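Local coordinates for protein hdh assembly factor Kustc1130 (Kuenenia stuttgartiensis, PDB 6HIF) that probably helps assemble the multiheme hydrazine dehydrogenase complex of this anammox bacterium, in which it is bound as an all-beta partner subunit, at residues K32-I38 and I96-D102; A47-G52 and Y73-E79. All coordinates share one frame. Residues are numbered along the deposited sequence.

Interaction 1: residues K32-I38 and I96-D102; sequences KLWVTAI and ILFVSLD
A buried parallel strand pair, between the domain core and the partner enzyme, joins K32-I38 near the N terminus of the modelled chain to the last strand, I96-D102. Both strands are extended, and their axes approach to 4.6 Å at 15°. The register runs without a bulge from K32 opposite I96 to I38 opposite D102. Six backbone hydrogen bonds hold it, from L97 N to K32 O (3.0 Å) through W34 N to L97 O (2.9 Å) and V99 N to W34 O (2.7 Å) to I38 N to L101 O (2.9 Å). W34 and F98, both with chi1 m, stack face to face: the indole five-membered ring lies 3.7 Å from the F98 ring, centroid to centroid, with planes at 12°. K32 forms a salt bridge with E174 of hydrazine dehydrogenase, and the W34 side chain comes about 4 Å from a heme c. The pairing is typical of a beta-sandwich: the L33, V35, L97 and V99 face packs on the second sheet (L33 CD1 to V99 CG2 3.8 Å), while here the W34 and F98 face meets hydrazine dehydrogenase.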
loop_
_atom_site.group_PDB
_atom_site.type_symbol
_atom_site.label_atom_id
_atom_site.label_comp_id
_atom_site.label_asym_id
_atom_site.label_seq_id
_atom_site.Cartn_x
_atom_site.Cartn_y
_atom_site.Cartn_z
ATOM N N LYS Y 32 -64.221 14.802 -24.635
ATOM C CA LYS Y 32 -64.921 14.175 -23.526
ATOM C C LYS Y 32 -66.155 15.006 -23.197
ATOM O O LYS Y 32 -66.047 16.198 -22.916
ATOM C CB LYS Y 32 -63.996 14.008 -22.316
ATOM C CG LYS Y 32 -64.091 12.662 -21.606
ATOM C CD LYS Y 32 -63.150 12.522 -20.418
ATOM C CE LYS Y 32 -63.280 11.196 -19.690
ATOM N NZ LYS Y 32 -62.900 11.301 -18.259
ATOM N N LEU Y 33 -67.329 14.365 -23.263
ATOM C CA LEU Y 33 -68.597 15.032 -23.020
ATOM C C LEU Y 33 -69.293 14.387 -21.826
ATOM O O LEU Y 33 -69.574 13.191 -21.835
ATOM C CB LEU Y 33 -69.468 14.937 -24.277
ATOM C CG LEU Y 33 -70.869 15.537 -24.163
ATOM C CD1 LEU Y 33 -70.820 17.056 -24.201
ATOM C CD2 LEU Y 33 -71.764 15.018 -25.277
ATOM N N TRP Y 34 -69.555 15.208 -20.803
ATOM C CA TRP Y 34 -70.352 14.817 -19.653
ATOM C C TRP Y 34 -71.776 15.318 -19.867
ATOM O O TRP Y 34 -71.972 16.489 -20.192
ATOM C CB TRP Y 34 -69.771 15.431 -18.375
ATOM C CG TRP Y 34 -68.343 15.090 -18.074
ATOM C CD1 TRP Y 34 -67.241 15.387 -18.824
ATOM C CD2 TRP Y 34 -67.858 14.426 -16.893
ATOM N NE1 TRP Y 34 -66.107 14.935 -18.204
ATOM C CE2 TRP Y 34 -66.453 14.345 -17.015
ATOM C CE3 TRP Y 34 -68.470 13.895 -15.750
ATOM C CZ2 TRP Y 34 -65.659 13.744 -16.037
ATOM C CZ3 TRP Y 34 -67.684 13.303 -14.785
ATOM C CH2 TRP Y 34 -66.297 13.232 -14.929
ATOM N N VAL Y 35 -72.761 14.429 -19.687
ATOM C CA VAL Y 35 -74.159 14.829 -19.774
ATOM C C VAL Y 35 -74.870 14.454 -18.475
ATOM O O VAL Y 35 -74.920 13.283 -18.103
ATOM C CB VAL Y 35 -74.873 14.249 -21.012
ATOM C CG1 VAL Y 35 -76.313 14.731 -21.110
ATOM C CG2 VAL Y 35 -74.131 14.565 -22.300
ATOM N N THR Y 36 -75.413 15.471 -17.794
ATOM C CA THR Y 36 -76.112 15.281 -16.534
ATOM C C THR Y 36 -77.603 15.528 -16.747
ATOM O O THR Y 36 -78.002 16.564 -17.285
ATOM C CB THR Y 36 -75.531 16.177 -15.433
ATOM O OG1 THR Y 36 -74.127 15.936 -15.339
ATOM C CG2 THR Y 36 -76.175 15.949 -14.083
ATOM N N ALA Y 37 -78.412 14.554 -16.317
ATOM C CA ALA Y 37 -79.860 14.630 -16.422
ATOM C C ALA Y 37 -80.444 15.015 -15.066
ATOM O O ALA Y 37 -80.307 14.279 -14.090
ATOM C CB ALA Y 37 -80.408 13.310 -16.908
ATOM N N ILE Y 38 -81.098 16.180 -15.028
ATOM C CA ILE Y 38 -81.631 16.729 -13.793
ATOM C C ILE Y 38 -83.147 16.841 -13.923
ATOM O O ILE Y 38 -83.663 17.087 -15.010
ATOM C CB ILE Y 38 -81.000 18.102 -13.475
ATOM C CG1 ILE Y 38 -79.547 18.221 -13.932
ATOM C CG2 ILE Y 38 -81.124 18.426 -12.000
ATOM C CD1 ILE Y 38 -79.025 19.638 -13.900
ATOM N N ILE Y 96 -63.251 19.301 -23.634
ATOM C CA ILE Y 96 -63.961 18.775 -22.480
ATOM C C ILE Y 96 -65.136 19.706 -22.197
ATOM O O ILE Y 96 -64.948 20.905 -22.000
ATOM C CB ILE Y 96 -63.033 18.602 -21.259
ATOM C CG1 ILE Y 96 -61.912 17.598 -21.541
ATOM C CG2 ILE Y 96 -63.834 18.199 -20.031
ATOM C CD1 ILE Y 96 -60.720 17.721 -20.626
ATOM N N LEU Y 97 -66.348 19.141 -22.221
ATOM C CA LEU Y 97 -67.558 19.917 -22.008
ATOM C C LEU Y 97 -68.499 19.142 -21.092
ATOM O O LEU Y 97 -68.743 17.954 -21.302
ATOM C CB LEU Y 97 -68.219 20.218 -23.358
ATOM C CG LEU Y 97 -69.462 21.105 -23.308
ATOM C CD1 LEU Y 97 -69.085 22.547 -23.023
ATOM C CD2 LEU Y 97 -70.243 21.011 -24.611
ATOM N N PHE Y 98 -69.002 19.842 -20.070
ATOM C CA PHE Y 98 -70.072 19.342 -19.225
ATOM C C PHE Y 98 -71.378 19.974 -19.694
ATOM O O PHE Y 98 -71.462 21.191 -19.854
ATOM C CB PHE Y 98 -69.803 19.670 -17.755
ATOM C CG PHE Y 98 -68.655 18.931 -17.113
ATOM C CD1 PHE Y 98 -67.351 19.110 -17.554
ATOM C CD2 PHE Y 98 -68.876 18.075 -16.044
ATOM C CE1 PHE Y 98 -66.297 18.433 -16.956
ATOM C CE2 PHE Y 98 -67.822 17.403 -15.444
ATOM C CZ PHE Y 98 -66.533 17.580 -15.901
ATOM N N VAL Y 99 -72.380 19.124 -19.938
ATOM C CA VAL Y 99 -73.697 19.578 -20.348
ATOM C C VAL Y 99 -74.698 19.173 -19.269
ATOM O O VAL Y 99 -74.707 18.027 -18.811
ATOM C CB VAL Y 99 -74.081 19.042 -21.742
ATOM C CG1 VAL Y 99 -75.557 19.244 -22.053
ATOM C CG2 VAL Y 99 -73.223 19.656 -22.835
ATOM N N SER Y 100 -75.518 20.146 -18.856
ATOM C CA SER Y 100 -76.514 19.931 -17.819
ATOM C C SER Y 100 -77.899 20.238 -18.376
ATOM O O SER Y 100 -78.196 21.384 -18.707
ATOM C CB SER Y 100 -76.214 20.777 -16.614
ATOM O OG SER Y 100 -76.646 20.124 -15.433
ATOM N N LEU Y 101 -78.731 19.197 -18.480
ATOM C CA LEU Y 101 -80.061 19.334 -19.051
ATOM C C LEU Y 101 -81.106 19.007 -17.987
ATOM O O LEU Y 101 -81.075 17.927 -17.395
ATOM C CB LEU Y 101 -80.192 18.404 -20.265
ATOM C CG LEU Y 101 -79.307 18.749 -21.463
ATOM C CD1 LEU Y 101 -79.214 17.569 -22.416
ATOM C CD2 LEU Y 101 -79.804 19.991 -22.190
ATOM N N ASP Y 102 -82.016 19.961 -17.751
ATOM C CA ASP Y 102 -83.109 19.774 -16.811
ATOM C C ASP Y 102 -84.383 19.429 -17.577
ATOM O O ASP Y 102 -84.733 20.107 -18.540
ATOM C CB ASP Y 102 -83.321 21.004 -15.929
ATOM C CG ASP Y 102 -84.226 20.723 -14.742
ATOM O OD1 ASP Y 102 -83.759 20.043 -13.806
ATOM O OD2 ASP Y 102 -85.393 21.172 -14.768
#

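Interaction 2: residues A47-G52 and Y73-E79; sequences AEIKVG and YAISVHE. With SO4 (sulfate ion), chain B.
V51, H78 and K50 lose the most surface here (55, 51 and 50 Å²), and they mark the two faces of an antiparallel pairing between A47-G52 and Y73-E79. The strand axes approach to 4.7 Å at 166°. K50 pairs with S76 and E48 with H78 as hydrogen-bonded pairs: K50 N to S76 O is 2.8 Å, S76 N to K50 O 2.9 Å, E48 N to H78 O 2.8 Å and H78 N to E48 O 2.9 Å. I49 faces V77 as a non-hydrogen-bonded pair. V51, chi1 t, turns to the apolar face, where its CG2 lies 3.8 Å from I75 CG1 and its CG1 3.9 Å from Y73 CB; I49 CG1 meets V77 CG2 at 4.0 Å. On the polar face S76, chi1 p, hydrogen-bonds through OG to sulfate O1 (3.1 Å), and H78 NE2 makes a weak bond to sulfate O2 (3.2 Å). H86 also binds this ion, probably acquired from the crystallisation liquor. G52, at phi 57°, ends the pairing where a CB would collide with the Y73 ring. Within the four-strand antiparallel sheet, 48-51 lies between 54-57 and 71-79, strand 71-79 also borders 83-91, and the apolar face packs on strands 31-39 and 63-68.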
loop_
_atom_site.group_PDB
_atom_site.type_symbol
_atom_site.label_atom_id
_atom_site.label_comp_id
_atom_site.label_asym_id
_atom_site.label_seq_id
_atom_site.Cartn_x
_atom_site.Cartn_y
_atom_site.Cartn_z
ATOM N N ALA Y 47 -82.467 7.223 -16.753
ATOM C CA ALA Y 47 -82.688 7.945 -17.997
ATOM C C ALA Y 47 -81.669 7.485 -19.036
ATOM O O ALA Y 47 -80.537 7.148 -18.690
ATOM C CB ALA Y 47 -82.594 9.433 -17.766
ATOM N N GLU Y 48 -82.086 7.474 -20.306
ATOM C CA GLU Y 48 -81.191 7.076 -21.383
ATOM C C GLU Y 48 -80.750 8.308 -22.169
ATOM O O GLU Y 48 -81.577 9.102 -22.617
ATOM C CB GLU Y 48 -81.796 5.960 -22.244
ATOM C CG GLU Y 48 -83.191 6.266 -22.760
ATOM C CD GLU Y 48 -83.748 5.246 -23.739
ATOM O OE1 GLU Y 48 -84.805 4.654 -23.435
ATOM O OE2 GLU Y 48 -83.127 5.051 -24.807
ATOM N N ILE Y 49 -79.428 8.448 -22.311
ATOM C CA ILE Y 49 -78.824 9.558 -23.025
ATOM C C ILE Y 49 -78.240 9.034 -24.337
ATOM O O ILE Y 49 -77.435 8.103 -24.340
ATOM C CB ILE Y 49 -77.761 10.262 -22.154
ATOM C CG1 ILE Y 49 -78.326 10.680 -20.792
ATOM C CG2 ILE Y 49 -77.148 11.442 -22.899
ATOM C CD1 ILE Y 49 -77.298 11.236 -19.837
ATOM N N LYS Y 50 -78.675 9.647 -25.443
ATOM C CA LYS Y 50 -78.162 9.350 -26.770
ATOM C C LYS Y 50 -77.286 10.510 -27.239
ATOM O O LYS Y 50 -77.751 11.645 -27.341
ATOM C CB LYS Y 50 -79.318 9.141 -27.754
ATOM C CG LYS Y 50 -79.704 7.698 -28.045
ATOM C CD LYS Y 50 -80.831 7.591 -29.052
ATOM C CE LYS Y 50 -80.748 6.344 -29.906
ATOM N NZ LYS Y 50 -81.948 6.176 -30.761
ATOM N N VAL Y 51 -76.010 10.212 -27.505
ATOM C CA VAL Y 51 -75.114 11.157 -28.152
ATOM C C VAL Y 51 -74.481 10.460 -29.354
ATOM O O VAL Y 51 -73.729 9.499 -29.191
ATOM C CB VAL Y 51 -74.041 11.705 -27.189
ATOM C CG1 VAL Y 51 -73.156 12.731 -27.880
ATOM C CG2 VAL Y 51 -74.646 12.296 -25.926
ATOM N N GLY Y 52 -74.795 10.960 -30.555
ATOM C CA GLY Y 52 -74.418 10.284 -31.786
ATOM C C GLY Y 52 -74.971 8.862 -31.820
ATOM O O GLY Y 52 -76.176 8.662 -31.680
ATOM N N TYR Y 73 -72.726 16.719 -32.815
ATOM C CA TYR Y 73 -73.528 15.636 -32.269
ATOM C C TYR Y 73 -74.859 16.186 -31.764
ATOM O O TYR Y 73 -74.971 17.373 -31.460
ATOM C CB TYR Y 73 -72.791 14.952 -31.116
ATOM C CG TYR Y 73 -71.563 14.174 -31.509
ATOM C CD1 TYR Y 73 -70.329 14.794 -31.646
ATOM C CD2 TYR Y 73 -71.629 12.808 -31.736
ATOM C CE1 TYR Y 73 -69.197 14.079 -32.009
ATOM C CE2 TYR Y 73 -70.506 12.078 -32.092
ATOM C CZ TYR Y 73 -69.285 12.715 -32.229
ATOM O OH TYR Y 73 -68.177 12.000 -32.579
ATOM N N ALA Y 74 -75.858 15.301 -31.673
ATOM C CA ALA Y 74 -77.140 15.626 -31.069
ATOM C C ALA Y 74 -77.308 14.835 -29.771
ATOM O O ALA Y 74 -77.314 13.604 -29.779
ATOM C CB ALA Y 74 -78.256 15.357 -32.049
ATOM N N ILE Y 75 -77.410 15.566 -28.653
ATOM C CA ILE Y 75 -77.657 14.968 -27.350
ATOM C C ILE Y 75 -79.167 14.911 -27.141
ATOM O O ILE Y 75 -79.864 15.905 -27.349
ATOM C CB ILE Y 75 -76.957 15.755 -26.221
ATOM C CG1 ILE Y 75 -75.475 15.999 -26.516
ATOM C CG2 ILE Y 75 -77.150 15.072 -24.874
ATOM C CD1 ILE Y 75 -74.861 17.107 -25.689
ATOM N N SER Y 76 -79.657 13.733 -26.743
ATOM C CA SER Y 76 -81.056 13.561 -26.391
ATOM C C SER Y 76 -81.168 12.744 -25.108
ATOM O O SER Y 76 -80.591 11.662 -25.001
ATOM C CB SER Y 76 -81.835 12.946 -27.524
ATOM O OG SER Y 76 -81.337 11.657 -27.839
ATOM N N VAL Y 77 -81.910 13.295 -24.140
ATOM C CA VAL Y 77 -82.149 12.637 -22.868
ATOM C C VAL Y 77 -83.623 12.242 -22.798
ATOM O O VAL Y 77 -84.501 13.100 -22.860
ATOM C CB VAL Y 77 -81.732 13.532 -21.682
ATOM C CG1 VAL Y 77 -81.935 12.835 -20.344
ATOM C CG2 VAL Y 77 -80.296 14.014 -21.813
ATOM N N HIS Y 78 -83.870 10.931 -22.685
ATOM C CA HIS Y 78 -85.210 10.376 -22.590
ATOM C C HIS Y 78 -85.356 9.639 -21.262
ATOM O O HIS Y 78 -84.416 8.986 -20.809
ATOM C CB HIS Y 78 -85.483 9.451 -23.787
ATOM C CG HIS Y 78 -85.872 10.160 -25.042
ATOM N ND1 HIS Y 78 -86.964 9.779 -25.796
ATOM C CD2 HIS Y 78 -85.332 11.223 -25.677
ATOM C CE1 HIS Y 78 -87.078 10.574 -26.842
ATOM N NE2 HIS Y 78 -86.089 11.470 -26.792
ATOM N N GLU Y 79 -86.542 9.756 -20.649
ATOM C CA GLU Y 79 -86.859 9.073 -19.401
ATOM C C GLU Y 79 -88.299 8.562 -19.451
ATOM O O GLU Y 79 -89.157 9.185 -20.076
ATOM C CB GLU Y 79 -86.494 9.955 -18.201
ATOM C CG GLU Y 79 -87.502 9.946 -17.066
ATOM C CD GLU Y 79 -88.574 11.013 -17.194
ATOM O OE1 GLU Y 79 -88.333 12.009 -17.898
ATOM O OE2 GLU Y 79 -89.648 10.845 -16.595
HETATM S S SO4 B . -84.389 10.939 -30.099
HETATM O O1 SO4 B . -83.415 10.061 -29.411
HETATM O O2 SO4 B . -84.475 12.243 -29.407
HETATM O O3 SO4 B . -83.947 11.160 -31.495
HETATM O O4 SO4 B . -85.724 10.297 -30.085
#

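Overall arrangement
From the N terminus the chain first lays down K32-I38, then reaches A47-G52, the earlier half of interaction 2. Twenty residues later, after strands 54-57 and 63-68, Y73-E79 returns to close that inner loop. Strand 83-91 follows, and I96-D102 closes the wider loop of interaction 1, so the whole of interaction 2 lies between the two halves of interaction 1. The contacts belong to different sheets, with centres 10 Å apart, and their apolar faces meet: L33 CD2 lies 3.7 Å from V51 CG1 and 3.8 Å from I75 CD1, while L101 CD1 is 3.8 Å from V77 CG2. Together they join 31-39 to 96-102 and 48-51 to 71-79, contributing side chains to the shared core.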